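Local coordinates for formimidoylglutamase (Bacillus subtilis, PDB 3M1R) that hydrolyses N-formimidoyl-L-glutamate to L-glutamate and formamide in histidine degradation, as a manganese-dependent enzyme of the arginase family, at the interface of chains A and B. Sequence-based numbering; all coordinates share one arbitrary frame. Chains: chain A/B, Formimidoylglutamase.

The interface of chains A and B. Residues chain A 255-256, 260, 295-297; chain B 297-298.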
loop_
_atom_site.group_PDB
_atom_site.type_symbol
_atom_site.label_atom_id
_atom_site.label_comp_id
_atom_site.label_asym_id
_atom_site.label_seq_id
_atom_site.Cartn_x
_atom_site.Cartn_y
_atom_site.Cartn_z
ATOM N N PRO A 255 -10.246 -1.617 -11.416
ATOM C CA PRO A 255 -9.273 -2.478 -10.731
ATOM C C PRO A 255 -9.853 -3.133 -9.473
ATOM O O PRO A 255 -9.309 -4.111 -8.998
ATOM C CB PRO A 255 -8.118 -1.519 -10.391
ATOM C CG PRO A 255 -8.720 -0.159 -10.440
ATOM C CD PRO A 255 -9.799 -0.223 -11.495
ATOM N N GLY A 256 -10.970 -2.620 -8.969
ATOM C CA GLY A 256 -11.563 -3.148 -7.754
ATOM C C GLY A 256 -12.613 -4.231 -7.931
ATOM O O GLY A 256 -13.454 -4.424 -7.056
ATOM N N ILE A 260 -10.810 -9.480 -12.471
ATOM C CA ILE A 260 -10.187 -8.564 -13.412
ATOM C C ILE A 260 -9.372 -9.314 -14.456
ATOM O O ILE A 260 -8.857 -10.402 -14.205
ATOM C CB ILE A 260 -9.196 -7.635 -12.691
ATOM C CG1 ILE A 260 -8.334 -8.450 -11.696
ATOM C CG2 ILE A 260 -9.938 -6.530 -11.995
ATOM C CD1 ILE A 260 -7.091 -7.720 -11.176
ATOM N N LEU A 295 -10.275 -4.129 -2.790
ATOM C CA LEU A 295 -9.320 -4.460 -3.852
ATOM C C LEU A 295 -9.032 -3.249 -4.736
ATOM O O LEU A 295 -8.299 -3.356 -5.719
ATOM C CB LEU A 295 -9.861 -5.588 -4.733
ATOM C CG LEU A 295 -10.189 -6.927 -4.060
ATOM C CD1 LEU A 295 -11.016 -7.771 -4.994
ATOM C CD2 LEU A 295 -8.913 -7.679 -3.662
ATOM N N ASP A 296 -9.603 -2.101 -4.394
ATOM C CA ASP A 296 -9.603 -0.973 -5.325
ATOM C C ASP A 296 -8.346 -0.097 -5.187
ATOM O O ASP A 296 -7.604 -0.175 -4.187
ATOM C CB ASP A 296 -10.860 -0.134 -5.094
ATOM C CG ASP A 296 -11.355 0.566 -6.376
ATOM O OD1 ASP A 296 -10.733 0.419 -7.452
ATOM O OD2 ASP A 296 -12.376 1.266 -6.289
ATOM N N PHE A 297 -8.103 0.741 -6.185
ATOM C CA PHE A 297 -7.121 1.785 -6.022
ATOM C C PHE A 297 -7.847 3.068 -5.747
ATOM O O PHE A 297 -8.684 3.492 -6.548
ATOM C CB PHE A 297 -6.229 1.967 -7.257
ATOM C CG PHE A 297 -5.162 3.009 -7.044
ATOM C CD1 PHE A 297 -5.332 4.313 -7.513
ATOM C CD2 PHE A 297 -4.025 2.711 -6.293
ATOM C CE1 PHE A 297 -4.352 5.300 -7.279
ATOM C CE2 PHE A 297 -3.041 3.678 -6.039
ATOM C CZ PHE A 297 -3.198 4.975 -6.535
ATOM N N PHE B 297 -0.105 -3.464 -9.617
ATOM C CA PHE B 297 -1.331 -3.287 -8.836
ATOM C C PHE B 297 -2.051 -4.618 -8.849
ATOM O O PHE B 297 -2.339 -5.164 -9.916
ATOM C CB PHE B 297 -2.259 -2.159 -9.344
ATOM C CG PHE B 297 -3.492 -1.989 -8.485
ATOM C CD1 PHE B 297 -4.692 -2.576 -8.844
ATOM C CD2 PHE B 297 -3.419 -1.327 -7.265
ATOM C CE1 PHE B 297 -5.808 -2.457 -8.025
ATOM C CE2 PHE B 297 -4.534 -1.193 -6.437
ATOM C CZ PHE B 297 -5.724 -1.750 -6.814
ATOM N N ARG B 298 -2.301 -5.152 -7.658
ATOM C CA ARG B 298 -2.735 -6.532 -7.531
ATOM C C ARG B 298 -1.799 -7.335 -8.430
ATOM O O ARG B 298 -0.575 -7.169 -8.340
ATOM C CB ARG B 298 -4.224 -6.681 -7.916
ATOM C CG ARG B 298 -5.191 -5.880 -6.960
ATOM C CD ARG B 298 -6.693 -5.953 -7.371
ATOM N NE ARG B 298 -7.199 -7.323 -7.377
ATOM C CZ ARG B 298 -8.371 -7.705 -7.881
ATOM N NH1 ARG B 298 -9.189 -6.821 -8.429
ATOM N NH2 ARG B 298 -8.731 -8.973 -7.831
#
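B:Phe297 and B:Arg298, neighbours on a loop of chain B, push side by side into chain A between the loop of A:Pro255 and A:Ile260 and the end of the 3-10 helix 293-295 with the residues after it. The ring of B:Phe297 enters far edge first, carried into chain A by an extended chi1 (-178°, CG anti to the backbone N). Its CE1 rests on the ring carbon CB of A:Pro255 at 3.4 Å; CE2, at the opposite edge, has CB of A:Phe297 at 3.7 Å, on the same face as the proline carbon. CZ, the leading atom, meets the carbonyl O of A:Leu295 at 3.2 Å and the peptide between A:Asp296 and A:Phe297. The two phenylalanines, equivalent residues of the two copies, have nearly perpendicular ring planes, with CD2 of A:Phe297 3.9 Å from CE2 of B:Phe297. B:Arg298 bends at chi3 (60°) and slides its guanidinium between two aliphatic side chains. CD1 of A:Ile260 sits over the centre of one face, 3.5 Å from CZ; CD1 of A:Leu295 covers the other nearer the rim, 3.8 Å from NH2. NH1 donates a 2.8 Å hydrogen bond to O of A:Pro255, which lies almost exactly in the guanidinium plane. A leucine in place of B:Arg298 would probably leave that carbonyl without this donor and A:Ile260 and A:Leu295 without the flat group they clasp. The patch thus joins two subunits of the deposited hexamer by apolar packing and a directed bond, and may contribute to its assembly.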